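Local coordinates for protein SusD homolog (Bacteroides thetaiotaomicron, PDB 3SGH) that probably binds glycans at the cell surface as a SusD-like outer-membrane lipoprotein, helping to capture sugars for uptake, at residues K192-M195 against A196-S200; D339-T342 against F343-G347; D399-D403 against A404-E408; V410-Q413 against K414-A417; G425-D428 against F429-T432. All coordinates share one frame; numbering follows the deposited sequence. Where two conformers were deposited one is given.

Interaction 1 (K192-M195 against A196-S200)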
loop_
_atom_site.group_PDB
_atom_site.type_symbol
_atom_site.label_atom_id
_atom_site.label_comp_id
_atom_site.label_asym_id
_atom_site.label_seq_id
_atom_site.Cartn_x
_atom_site.Cartn_y
_atom_site.Cartn_z
ATOM N N LYS A 192 5.924 7.244 9.840
ATOM C CA LYS A 192 5.997 8.705 9.857
ATOM C C LYS A 192 6.670 9.188 8.572
ATOM O O LYS A 192 6.188 10.093 7.918
ATOM C CB LYS A 192 6.726 9.217 11.083
ATOM C CG LYS A 192 6.803 10.745 11.185
ATOM C CD LYS A 192 7.372 11.118 12.580
ATOM C CE LYS A 192 7.561 12.606 12.736
ATOM N NZ LYS A 192 7.983 13.015 14.109
ATOM N N LEU A 193 7.756 8.536 8.176
ATOM C CA LEU A 193 8.449 8.913 6.929
ATOM C C LEU A 193 7.614 8.623 5.667
ATOM O O LEU A 193 7.569 9.475 4.747
ATOM C CB LEU A 193 9.807 8.230 6.849
ATOM C CG LEU A 193 10.679 8.540 5.655
ATOM C CD1 LEU A 193 10.936 10.049 5.584
ATOM C CD2 LEU A 193 12.008 7.765 5.773
ATOM N N ARG A 194 6.930 7.482 5.637
ATOM C CA ARG A 194 5.982 7.160 4.520
ATOM C C ARG A 194 4.933 8.251 4.355
ATOM O O ARG A 194 4.685 8.774 3.236
ATOM C CB ARG A 194 5.268 5.848 4.760
ATOM C CG ARG A 194 4.244 5.523 3.671
ATOM C CD ARG A 194 3.326 4.370 4.101
ATOM N NE ARG A 194 3.998 3.082 4.093
ATOM C CZ ARG A 194 3.398 1.927 4.446
ATOM N NH1 ARG A 194 2.129 1.918 4.864
ATOM N NH2 ARG A 194 4.062 0.804 4.429
HETATM N N MSE A 195 4.325 8.632 5.483
HETATM C CA MSE A 195 3.309 9.679 5.499
HETATM C C MSE A 195 3.846 11.032 5.023
HETATM O O MSE A 195 3.190 11.737 4.201
HETATM C CB MSE A 195 2.661 9.758 6.905
HETATM C CG MSE A 195 1.982 8.459 7.244
HETATM SE SE MSE A 195 1.328 8.496 9.089
HETATM C CE MSE A 195 0.384 10.154 9.012
ATOM N N ALA A 196 5.039 11.385 5.504
ATOM C CA ALA A 196 5.699 12.635 5.157
ATOM C C ALA A 196 5.941 12.703 3.642
ATOM O O ALA A 196 5.626 13.694 2.998
ATOM C CB ALA A 196 7.037 12.783 5.910
ATOM N N ILE A 197 6.495 11.637 3.071
ATOM C CA ILE A 197 6.718 11.570 1.612
ATOM C C ILE A 197 5.374 11.684 0.878
ATOM O O ILE A 197 5.256 12.408 -0.105
ATOM C CB ILE A 197 7.486 10.267 1.208
ATOM C CG1 ILE A 197 8.984 10.430 1.608
ATOM C CG2 ILE A 197 7.289 9.942 -0.330
ATOM C CD1 ILE A 197 9.797 11.409 0.678
ATOM N N ARG A 198 4.337 11.052 1.416
ATOM C CA ARG A 198 3.051 11.045 0.704
ATOM C C ARG A 198 2.438 12.419 0.569
ATOM O O ARG A 198 1.808 12.719 -0.479
ATOM C CB ARG A 198 2.074 10.107 1.354
ATOM C CG ARG A 198 0.795 9.999 0.491
ATOM C CD ARG A 198 0.116 8.789 0.609
ATOM N NE ARG A 198 0.944 7.636 0.329
ATOM C CZ ARG A 198 0.631 6.442 0.792
ATOM N NH1 ARG A 198 -0.495 6.288 1.508
ATOM N NH2 ARG A 198 1.424 5.392 0.539
ATOM N N ILE A 199 2.590 13.241 1.625
ATOM C CA ILE A 199 2.092 14.627 1.603
ATOM C C ILE A 199 3.096 15.717 1.160
ATOM O O ILE A 199 2.773 16.946 1.242
ATOM C CB ILE A 199 1.388 15.003 2.924
ATOM C CG1 ILE A 199 2.373 15.123 4.091
ATOM C CG2 ILE A 199 0.265 13.996 3.268
ATOM C CD1 ILE A 199 1.819 16.060 5.194
ATOM N N SER A 200 4.231 15.274 0.595
ATOM C CA SER A 200 5.373 16.142 0.356
ATOM C C SER A 200 5.154 17.030 -0.858
ATOM O O SER A 200 5.780 18.105 -0.972
ATOM C CB SER A 200 6.661 15.350 0.210
ATOM O OG SER A 200 6.631 14.474 -0.894
#

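Interaction 2 (D339-T342 against F343-G347)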
loop_
_atom_site.group_PDB
_atom_site.type_symbol
_atom_site.label_atom_id
_atom_site.label_comp_id
_atom_site.label_asym_id
_atom_site.label_seq_id
_atom_site.Cartn_x
_atom_site.Cartn_y
_atom_site.Cartn_z
ATOM N N ASP A 339 23.088 9.908 0.748
ATOM C CA ASP A 339 22.684 10.379 -0.559
ATOM C C ASP A 339 21.760 9.372 -1.242
ATOM O O ASP A 339 21.571 8.233 -0.772
ATOM C CB ASP A 339 23.883 10.765 -1.471
ATOM C CG ASP A 339 24.831 9.579 -1.807
ATOM O OD1 ASP A 339 24.418 8.417 -1.801
ATOM O OD2 ASP A 339 26.020 9.845 -2.135
ATOM N N ALA A 340 21.146 9.832 -2.326
ATOM C CA ALA A 340 20.147 9.013 -3.048
ATOM C C ALA A 340 20.697 7.671 -3.520
ATOM O O ALA A 340 20.059 6.641 -3.333
ATOM C CB ALA A 340 19.566 9.771 -4.224
ATOM N N LYS A 341 21.869 7.686 -4.152
ATOM C CA LYS A 341 22.484 6.455 -4.622
ATOM C C LYS A 341 22.640 5.447 -3.487
ATOM O O LYS A 341 22.349 4.268 -3.670
ATOM C CB LYS A 341 23.863 6.708 -5.284
ATOM C CG LYS A 341 24.522 5.414 -5.791
ATOM C CD LYS A 341 25.898 5.679 -6.469
ATOM C CE LYS A 341 26.527 4.336 -6.957
ATOM N NZ LYS A 341 27.929 4.516 -7.466
ATOM N N THR A 342 23.134 5.897 -2.342
ATOM C CA THR A 342 23.421 5.013 -1.236
ATOM C C THR A 342 22.126 4.345 -0.766
ATOM O O THR A 342 22.057 3.112 -0.621
ATOM C CB THR A 342 24.077 5.798 -0.039
ATOM O OG1 THR A 342 25.346 6.345 -0.468
ATOM C CG2 THR A 342 24.252 4.832 1.186
ATOM N N PHE A 343 21.073 5.130 -0.636
ATOM C CA PHE A 343 19.798 4.579 -0.196
ATOM C C PHE A 343 19.118 3.701 -1.252
ATOM O O PHE A 343 18.530 2.663 -0.904
ATOM C CB PHE A 343 18.858 5.666 0.327
ATOM C CG PHE A 343 19.279 6.246 1.654
ATOM C CD1 PHE A 343 19.437 5.437 2.771
ATOM C CD2 PHE A 343 19.484 7.620 1.795
ATOM C CE1 PHE A 343 19.820 5.981 4.003
ATOM C CE2 PHE A 343 19.841 8.164 3.028
ATOM C CZ PHE A 343 20.019 7.330 4.126
ATOM N N TYR A 344 19.242 4.088 -2.526
ATOM C CA TYR A 344 18.741 3.251 -3.627
ATOM C C TYR A 344 19.359 1.855 -3.611
ATOM O O TYR A 344 18.632 0.831 -3.613
ATOM C CB TYR A 344 18.998 3.957 -4.946
ATOM C CG TYR A 344 18.642 3.181 -6.177
ATOM C CD1 TYR A 344 17.321 3.083 -6.601
ATOM C CD2 TYR A 344 19.640 2.593 -6.968
ATOM C CE1 TYR A 344 16.995 2.424 -7.752
ATOM C CE2 TYR A 344 19.309 1.910 -8.136
ATOM C CZ TYR A 344 17.991 1.830 -8.520
ATOM O OH TYR A 344 17.645 1.161 -9.680
ATOM N N GLU A 345 20.695 1.794 -3.609
ATOM C CA GLU A 345 21.370 0.520 -3.606
ATOM C C GLU A 345 21.070 -0.271 -2.344
ATOM O O GLU A 345 20.902 -1.500 -2.414
ATOM C CB GLU A 345 22.869 0.684 -3.818
ATOM C CG GLU A 345 23.169 1.278 -5.218
ATOM C CD GLU A 345 24.576 1.063 -5.710
ATOM O OE1 GLU A 345 25.520 1.123 -4.866
ATOM O OE2 GLU A 345 24.721 0.875 -6.949
ATOM N N LYS A 346 20.965 0.431 -1.213
ATOM C CA LYS A 346 20.633 -0.217 0.065
ATOM C C LYS A 346 19.261 -0.872 -0.040
ATOM O O LYS A 346 19.073 -2.035 0.366
ATOM C CB LYS A 346 20.672 0.813 1.223
ATOM C CG LYS A 346 20.424 0.216 2.568
ATOM C CD LYS A 346 20.258 1.307 3.650
ATOM C CE LYS A 346 19.629 0.710 4.892
ATOM N NZ LYS A 346 20.569 -0.133 5.655
ATOM N N GLY A 347 18.302 -0.135 -0.583
ATOM C CA GLY A 347 16.934 -0.615 -0.760
ATOM C C GLY A 347 16.860 -1.869 -1.620
ATOM O O GLY A 347 16.153 -2.840 -1.276
#

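Interaction 3 (D399-D403 against A404-E408)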
loop_
_atom_site.group_PDB
_atom_site.type_symbol
_atom_site.label_atom_id
_atom_site.label_comp_id
_atom_site.label_asym_id
_atom_site.label_seq_id
_atom_site.Cartn_x
_atom_site.Cartn_y
_atom_site.Cartn_z
ATOM N N ASP A 399 24.502 8.904 -11.902
ATOM C CA ASP A 399 24.652 10.168 -11.176
ATOM C C ASP A 399 24.268 11.387 -12.038
ATOM O O ASP A 399 23.823 12.409 -11.529
ATOM C CB ASP A 399 26.101 10.334 -10.671
ATOM C CG ASP A 399 26.361 9.646 -9.299
ATOM O OD1 ASP A 399 25.407 9.308 -8.538
ATOM O OD2 ASP A 399 27.565 9.479 -8.953
ATOM N N GLY A 400 24.406 11.238 -13.341
ATOM C CA GLY A 400 24.133 12.310 -14.292
ATOM C C GLY A 400 22.727 12.317 -14.869
ATOM O O GLY A 400 22.399 13.225 -15.617
ATOM N N ALA A 401 21.872 11.347 -14.510
ATOM C CA ALA A 401 20.500 11.344 -15.036
ATOM C C ALA A 401 19.756 12.598 -14.619
ATOM O O ALA A 401 20.060 13.153 -13.598
ATOM C CB ALA A 401 19.716 10.098 -14.561
ATOM N N ASP A 402 18.757 13.015 -15.394
ATOM C CA ASP A 402 17.940 14.129 -14.981
ATOM C C ASP A 402 17.025 13.743 -13.779
ATOM O O ASP A 402 16.892 12.545 -13.435
ATOM C CB ASP A 402 17.172 14.752 -16.156
ATOM C CG ASP A 402 16.193 13.830 -16.786
ATOM O OD1 ASP A 402 15.389 13.213 -16.026
ATOM O OD2 ASP A 402 16.197 13.757 -18.052
ATOM N N ASP A 403 16.477 14.758 -13.127
ATOM C CA ASP A 403 15.682 14.570 -11.909
ATOM C C ASP A 403 14.533 13.575 -12.094
ATOM O O ASP A 403 14.286 12.721 -11.219
ATOM C CB ASP A 403 15.107 15.903 -11.454
ATOM C CG ASP A 403 16.174 16.873 -10.944
ATOM O OD1 ASP A 403 17.346 16.467 -10.732
ATOM O OD2 ASP A 403 15.814 18.064 -10.772
ATOM N N ALA A 404 13.821 13.695 -13.206
ATOM C CA ALA A 404 12.629 12.854 -13.449
ATOM C C ALA A 404 13.060 11.396 -13.572
ATOM O O ALA A 404 12.351 10.482 -13.105
ATOM C CB ALA A 404 11.830 13.294 -14.733
ATOM N N LYS A 405 14.222 11.165 -14.182
ATOM C CA LYS A 405 14.766 9.798 -14.350
ATOM C C LYS A 405 15.241 9.208 -13.017
ATOM O O LYS A 405 14.985 8.023 -12.695
ATOM C CB LYS A 405 15.924 9.788 -15.354
ATOM C CG LYS A 405 15.430 9.725 -16.798
ATOM C CD LYS A 405 16.465 10.201 -17.824
ATOM C CE LYS A 405 17.351 9.080 -18.335
ATOM N NZ LYS A 405 17.883 9.339 -19.700
ATOM N N LYS A 406 15.931 10.041 -12.217
ATOM C CA LYS A 406 16.351 9.594 -10.876
ATOM C C LYS A 406 15.141 9.210 -10.036
ATOM O O LYS A 406 15.174 8.202 -9.320
ATOM C CB LYS A 406 17.162 10.667 -10.147
ATOM C CG LYS A 406 18.507 10.980 -10.830
ATOM C CD LYS A 406 19.394 11.814 -9.899
ATOM C CE LYS A 406 20.813 11.931 -10.391
ATOM N NZ LYS A 406 21.559 12.939 -9.543
ATOM N N LEU A 407 14.093 10.007 -10.108
ATOM C CA LEU A 407 12.887 9.720 -9.320
ATOM C C LEU A 407 12.207 8.446 -9.796
ATOM O O LEU A 407 11.816 7.597 -8.966
ATOM C CB LEU A 407 11.949 10.905 -9.378
ATOM C CG LEU A 407 10.705 10.820 -8.489
ATOM C CD1 LEU A 407 11.073 10.634 -7.037
ATOM C CD2 LEU A 407 9.766 12.062 -8.691
ATOM N N GLU A 408 12.069 8.290 -11.116
ATOM C CA GLU A 408 11.408 7.101 -11.655
ATOM C C GLU A 408 12.201 5.841 -11.294
ATOM O O GLU A 408 11.611 4.811 -10.953
ATOM C CB GLU A 408 11.233 7.194 -13.161
ATOM C CG GLU A 408 10.487 5.976 -13.722
ATOM C CD GLU A 408 10.153 6.013 -15.191
ATOM O OE1 GLU A 408 10.604 6.932 -15.925
ATOM O OE2 GLU A 408 9.379 5.086 -15.602
HETATM O O HOH W 1 23.315 10.983 -8.000
#

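Interaction 4 (V410-Q413 against K414-A417)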
loop_
_atom_site.group_PDB
_atom_site.type_symbol
_atom_site.label_atom_id
_atom_site.label_comp_id
_atom_site.label_asym_id
_atom_site.label_seq_id
_atom_site.Cartn_x
_atom_site.Cartn_y
_atom_site.Cartn_z
ATOM N N VAL A 410 14.210 5.419 -8.571
ATOM C CA VAL A 410 13.918 5.154 -7.160
ATOM C C VAL A 410 12.527 4.502 -6.957
ATOM O O VAL A 410 12.378 3.474 -6.302
ATOM C CB VAL A 410 14.109 6.423 -6.327
ATOM C CG1 VAL A 410 13.512 6.319 -4.922
ATOM C CG2 VAL A 410 15.620 6.805 -6.284
ATOM N N LEU A 411 11.481 5.149 -7.473
ATOM C CA LEU A 411 10.130 4.671 -7.254
ATOM C C LEU A 411 9.781 3.368 -7.962
ATOM O O LEU A 411 8.969 2.582 -7.448
ATOM C CB LEU A 411 9.118 5.765 -7.610
ATOM C CG LEU A 411 9.290 6.981 -6.733
ATOM C CD1 LEU A 411 8.196 7.999 -7.077
ATOM C CD2 LEU A 411 9.253 6.596 -5.263
ATOM N N THR A 412 10.397 3.092 -9.099
ATOM C CA THR A 412 10.224 1.778 -9.748
ATOM C C THR A 412 10.811 0.628 -8.910
ATOM O O THR A 412 10.139 -0.407 -8.700
ATOM C CB THR A 412 10.788 1.781 -11.187
ATOM O OG1 THR A 412 10.120 2.808 -11.928
ATOM C CG2 THR A 412 10.545 0.416 -11.893
ATOM N N GLN A 413 12.073 0.741 -8.477
ATOM C CA GLN A 413 12.659 -0.296 -7.606
ATOM C C GLN A 413 11.935 -0.343 -6.247
ATOM O O GLN A 413 11.751 -1.403 -5.676
ATOM C CB GLN A 413 14.164 -0.125 -7.441
ATOM C CG GLN A 413 14.917 -0.437 -8.702
ATOM C CD GLN A 413 14.839 -1.927 -9.073
ATOM O OE1 GLN A 413 14.765 -2.757 -8.213
ATOM N NE2 GLN A 413 14.821 -2.234 -10.358
ATOM N N LYS A 414 11.495 0.804 -5.751
ATOM C CA LYS A 414 10.724 0.787 -4.505
ATOM C C LYS A 414 9.454 -0.047 -4.671
ATOM O O LYS A 414 9.052 -0.827 -3.775
ATOM C CB LYS A 414 10.362 2.196 -4.078
ATOM C CG LYS A 414 9.479 2.275 -2.839
ATOM C CD LYS A 414 9.026 3.745 -2.649
ATOM C CE LYS A 414 8.046 3.959 -1.548
ATOM N NZ LYS A 414 7.497 5.339 -1.569
ATOM N N TRP A 415 8.791 0.162 -5.814
ATOM C CA TRP A 415 7.536 -0.510 -6.126
ATOM C C TRP A 415 7.734 -2.016 -6.275
ATOM O O TRP A 415 6.950 -2.802 -5.729
ATOM C CB TRP A 415 6.950 0.123 -7.369
ATOM C CG TRP A 415 5.843 -0.641 -8.000
ATOM C CD1 TRP A 415 4.596 -0.867 -7.490
ATOM C CD2 TRP A 415 5.864 -1.195 -9.307
ATOM N NE1 TRP A 415 3.835 -1.532 -8.426
ATOM C CE2 TRP A 415 4.613 -1.773 -9.537
ATOM C CE3 TRP A 415 6.836 -1.280 -10.306
ATOM C CZ2 TRP A 415 4.314 -2.416 -10.723
ATOM C CZ3 TRP A 415 6.506 -1.877 -11.492
ATOM C CH2 TRP A 415 5.278 -2.438 -11.689
ATOM N N ILE A 416 8.851 -2.418 -6.885
ATOM C CA ILE A 416 9.156 -3.833 -7.021
ATOM C C ILE A 416 9.451 -4.431 -5.652
ATOM O O ILE A 416 8.968 -5.505 -5.321
ATOM C CB ILE A 416 10.368 -4.075 -7.949
ATOM C CG1 ILE A 416 9.962 -3.708 -9.351
ATOM C CG2 ILE A 416 10.814 -5.560 -7.925
ATOM C CD1 ILE A 416 11.194 -3.641 -10.362
ATOM N N ALA A 417 10.164 -3.677 -4.816
ATOM C CA ALA A 417 10.572 -4.142 -3.487
ATOM C C ALA A 417 9.380 -4.313 -2.514
ATOM O O ALA A 417 9.341 -5.288 -1.741
ATOM C CB ALA A 417 11.604 -3.214 -2.861
#

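Interaction 5 (G425-D428 against F429-T432)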
loop_
_atom_site.group_PDB
_atom_site.type_symbol
_atom_site.label_atom_id
_atom_site.label_comp_id
_atom_site.label_asym_id
_atom_site.label_seq_id
_atom_site.Cartn_x
_atom_site.Cartn_y
_atom_site.Cartn_z
ATOM N N GLY A 425 2.046 1.336 -4.877
ATOM C CA GLY A 425 2.062 1.685 -6.298
ATOM C C GLY A 425 1.062 2.776 -6.673
ATOM O O GLY A 425 1.410 3.740 -7.346
ATOM N N TRP A 426 -0.189 2.597 -6.233
ATOM C CA TRP A 426 -1.258 3.514 -6.606
ATOM C C TRP A 426 -1.004 4.886 -5.990
ATOM O O TRP A 426 -1.259 5.912 -6.622
ATOM C CB TRP A 426 -2.584 2.960 -6.156
ATOM C CG TRP A 426 -3.735 3.746 -6.656
ATOM C CD1 TRP A 426 -3.794 4.490 -7.794
ATOM C CD2 TRP A 426 -5.027 3.785 -6.072
ATOM N NE1 TRP A 426 -5.021 5.024 -7.928
ATOM C CE2 TRP A 426 -5.809 4.620 -6.879
ATOM C CE3 TRP A 426 -5.588 3.228 -4.924
ATOM C CZ2 TRP A 426 -7.137 4.929 -6.578
ATOM C CZ3 TRP A 426 -6.917 3.496 -4.636
ATOM C CH2 TRP A 426 -7.682 4.341 -5.488
ATOM N N ALA A 427 -0.522 4.887 -4.753
ATOM C CA ALA A 427 -0.241 6.138 -4.065
ATOM C C ALA A 427 0.906 6.902 -4.731
ATOM O O ALA A 427 0.761 8.098 -5.053
ATOM C CB ALA A 427 0.056 5.915 -2.595
ATOM N N ASP A 428 2.023 6.228 -4.986
ATOM C CA ASP A 428 3.184 6.875 -5.661
ATOM C C ASP A 428 2.814 7.301 -7.082
ATOM O O ASP A 428 3.213 8.398 -7.545
ATOM C CB ASP A 428 4.454 5.982 -5.653
ATOM C CG ASP A 428 5.160 5.939 -4.275
ATOM O OD1 ASP A 428 4.724 6.658 -3.330
ATOM O OD2 ASP A 428 6.181 5.212 -4.150
ATOM N N PHE A 429 2.021 6.515 -7.786
ATOM C CA PHE A 429 1.608 6.917 -9.125
ATOM C C PHE A 429 0.724 8.214 -9.061
ATOM O O PHE A 429 0.911 9.147 -9.843
ATOM C CB PHE A 429 0.908 5.799 -9.870
ATOM C CG PHE A 429 0.328 6.259 -11.204
ATOM C CD1 PHE A 429 1.157 6.467 -12.295
ATOM C CD2 PHE A 429 -1.018 6.564 -11.319
ATOM C CE1 PHE A 429 0.648 6.940 -13.482
ATOM C CE2 PHE A 429 -1.556 7.044 -12.511
ATOM C CZ PHE A 429 -0.707 7.230 -13.605
ATOM N N ARG A 430 -0.235 8.242 -8.144
ATOM C CA ARG A 430 -1.123 9.398 -8.036
ATOM C C ARG A 430 -0.324 10.627 -7.613
ATOM O O ARG A 430 -0.646 11.748 -8.007
ATOM C CB ARG A 430 -2.259 9.125 -7.040
ATOM C CG ARG A 430 -3.332 8.237 -7.619
ATOM C CD ARG A 430 -4.501 8.015 -6.613
ATOM N NE ARG A 430 -4.093 7.160 -5.526
ATOM C CZ ARG A 430 -4.684 7.097 -4.335
ATOM N NH1 ARG A 430 -5.778 7.793 -4.116
ATOM N NH2 ARG A 430 -4.175 6.325 -3.370
ATOM N N ARG A 431 0.766 10.395 -6.862
ATOM C CA ARG A 431 1.569 11.517 -6.353
ATOM C C ARG A 431 2.575 12.042 -7.380
ATOM O O ARG A 431 2.842 13.247 -7.404
ATOM C CB ARG A 431 2.283 11.098 -5.039
ATOM C CG ARG A 431 3.101 12.198 -4.344
ATOM C CD ARG A 431 3.594 11.761 -3.002
ATOM N NE ARG A 431 4.391 10.530 -3.052
ATOM C CZ ARG A 431 5.697 10.453 -3.339
ATOM N NH1 ARG A 431 6.391 11.550 -3.587
ATOM N NH2 ARG A 431 6.298 9.265 -3.393
ATOM N N THR A 432 3.175 11.141 -8.181
ATOM C CA THR A 432 4.360 11.490 -8.988
ATOM C C THR A 432 4.306 11.083 -10.470
ATOM O O THR A 432 5.137 11.559 -11.275
ATOM C CB THR A 432 5.644 10.791 -8.455
ATOM O OG1 THR A 432 5.554 9.377 -8.691
ATOM C CG2 THR A 432 5.835 11.031 -6.959
HETATM O O HOH W 2 3.327 8.172 -1.478
#

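Interaction 1 (K192-M195 against A196-S200)
Ile197 N donates to Leu193 O at 2.9 Å in an almost straight bond, 171° at the hydrogen, and the same i to i+4 step is taken by Ala196 N to Lys192 O and by Arg198 N to Arg194 O. Ile199 N makes the last bond of the run, reaching Met195 O at 3.0 Å, although Ile199 itself has already left helical backbone angles. Just beyond, Ser200 folds back on the helix end: its OG gives a hydrogen to Ile197 O at 2.6 Å, and its backbone N bonds the same oxygen, so one residue grips a late carbonyl twice. Arg194 and Arg198 run side by side and point the same way, their guanidinium planes only 14° apart. In both, CG lies opposite the backbone N (chi1 177° for Arg194) and the chain bends at chi3. What meets is a methylene and a nitrogen, Arg194 CD and Arg198 NH2, 4.2 Å apart. Arg194 is paired with Glu321, which probably eases the closeness of the two like charges, and also bonds Tyr111; Arg198 NH1 bonds Ser118. Packing across the turn is lighter: Leu193 CD1 comes to 4.4 Å of Ile197 CG1, and Ile199 CG1 settles against Met195 O at 3.5 Å. The whole turn closes helix 181-198 inside the alpha-alpha superhelix. Leu193 and Ile197 lie on Leu325 of helix 319-331, Ala196 on Ala211 of helix 204-217, and Met195, a selenomethionine in this crystal, on Phe148 of helix 140-162, while Lys192 ties the last two helices together through Asp152 and Glu213.

Interaction 2 (D339-T342 against F343-G347)
Phe343 leans back against the residue that caps its own helix, Asp339. Its CB sits 3.7 Å from Thr342 C, and CG is turned beside the backbone N (chi1 -71°), which sends the ring back toward the start of the helix. There CG comes within 3.9 Å of Asp339 O, and CD2 is the ring atom that touches most closely, 3.4 Å from the same Asp339 O. The approach is oblique, and CE2 is already drawing off; the ring goes on to Arg326 and Ala327 of helix 319-331 and to Met336. Asp339 O is meanwhile used by the backbone, accepting from Phe343 N. With an alanine in its place, Asp339 O is likely to lose its ring neighbour and a gap to open against helix 319-331. Asp339 is the N-cap of helix 340-354, one of the helices of this TPR-like superhelix. Its OD1 accepts from Thr342 N at 2.9 Å, met nearly along the C-O axis, and from Thr342 OG1 at 2.6 Å, which comes from above the carboxylate plane; two donors of one residue thus fix how the carboxylate is turned. On the solvent side Lys341 and Glu345 lie alongside each other, both chains extended. It is Lys341 CE that faces the carboxylate, 3.9 Å from Glu345 OE2, while Lys341 NZ stays 4.9 Å from that oxygen, so any attraction between the opposite charges probably acts at a distance. Tyr344 leaves by another side: its CB rests on Ala340 O at 3.3 Å, and its hydroxyl bonds Ile395 O beyond the helix.

Interaction 3 (D399-D403 against A404-E408)
Lys406 stretches back along the incoming loop, its CG lying 4.0 Å from Ala401 CB and its CE passing 3.5 Å from Ala401 O. With CG beside the backbone N (chi1 -65°) and every later bond extended, the chain carries NZ to Asp399 O at 3.1 Å, a donor tilted out of the carbonyl plane. A water accepts from Lys406 NZ and donates to Asp399 OD1 at 2.7 Å, so the ammonium reaches the carboxylate indirectly. A leucine in its place would probably leave Asp399 O and the bridging water without their donor and let the loop stray from the helix. The close-fitting part is the first turn: Asp402 is the N-cap of helix 403-417, and its OD1 accepts from Lys405 N at 3.0 Å, while Lys406 N bonds Asp402 O. The solvent side is looser. Lys405 CD crosses the Asp402 carboxylate, 3.6 Å from OD2, but the lysine was modelled in two conformers, so this touch is doubtful. Negative charge from Asp402 and Asp403 at the start of the helix would be expected to suit the positive end of the helix dipole and the nearby lysines.

Interaction 4 (V410-Q413 against K414-A417)
Leu411 with Lys414, and Gln413 with Ile416, meet as i to i+3 neighbours along two buried turns of helix 403-417. Leu411 and Lys414 run side by side in the same direction, Leu411 CD2 lying 3.9 Å from Lys414 CD, so the aliphatic part of the lysine serves as packing surface. Lys414 is extended throughout, with CG opposite the backbone N (chi1 176°), and this straight reach delivers NZ to a salt bridge with Asp428. Gln413 instead bends at chi2 (-67°), folding its amide alongside Ile416 until NE2 is 3.9 Å from Ile416 CD1. That amide is held at both ends, OE1 by Arg266 and NE2 by Tyr363, which fixes its rotation. This stretch of helix belongs to the TPR-like alpha-alpha superhelix of SusD proteins: helix 319-331 and helix 340-354 both pack on it, Lys414 and Ala417 meeting Phe324 of the former, Gln413 and Val410 meeting Tyr344 of the latter. Four i to i+4 backbone bonds carry it, such as Ala417 N to Gln413 O at 2.9 Å. Thr412 O is a busy spot: besides accepting from Ile416 N, it is touched by Ile416 CG1 at 3.4 Å and sits at the edge of the Trp415 indole, near the ring plane, 3.8 Å from CE3. Thr412 CG2 lies farther off, 4.4 Å from Trp415 CE3 and likewise from Ile416 CD1. The indole is then fixed from beyond the helix, its NE1 bonded to Ser47 O and its ring edge-to-face with Tyr258 of helix 253-261.

Interaction 5 (G425-D428 against F429-T432)
Phe429, Arg430, Arg431 and Thr432 each donate their backbone N to the carbonyl four residues back, from Gly425 to Asp428, along two continuous turns of helix. Arg430 then lays its side chain over the Trp426 indole. The guanidinium is nearly flat on the ring, planes 20° apart; CZ stands over the six-membered ring, 3.8 Å from its centroid, a cation-pi contact, while CD covers the five-membered ring in a CH-pi contact at 3.7 Å. The bend at chi3 (-72°) brings NE round to Trp426 O at 3.3 Å, and this oxygen is also bonded by Arg430 N from the opposite face of its plane. The arginine is thus pinned both to the ring and to the backbone of the same tryptophan. Asp428 and Arg431 lie side by side in a salt bridge, NH2 to OD1 at 3.0 Å. The oxygen sits at the edge of the guanidinium, whereas the nitrogen comes from above the carboxylate plane, the two groups standing 85° apart; a water bridges Asp428 OD1 and Arg431 NE. At the last residue Thr432 OG1 folds back to Asp428 O at 2.8 Å, joining Thr432 N on that oxygen, and Thr432 CG2 rests over a face of the Arg431 guanidinium. Outward, Trp426 NE1 and the Arg430 guanidinium bond the carbonyls of Gln454, Arg455 and Ser118. Arg431 pairs with Glu328 of helix 319-331, and Asp428 with Lys414. Helix 424-432 packs on helix 181-198 through Ala427 and Arg431, and on helix 403-417, where Asp428 and Thr432 lie on Leu411.

Interactions 1, 4 and 5 are buried, interaction 2 is partly buried and interaction 3 lies at the surface. Interactions 3 and 4 share helix 403-417, at its capped start and its interior, and the chemistry changes with depth: aspartate N-caps mark the helix starts of interactions 2 and 3, with a water-bridged lysine in interaction 3, whereas inside, several charges are paired across helices, and in interaction 5 also along one helix. Interaction 5 touches 1 and 4, through Arg431 on Ile197 and through Lys414 NZ to Asp428 OD2, a salt bridge of 2.9 Å. Interaction 2 reaches interaction 4 by Tyr344 packing on Gln413 and Val410. Interactions 2 and 5 stay about 12 Å apart between nearest atoms.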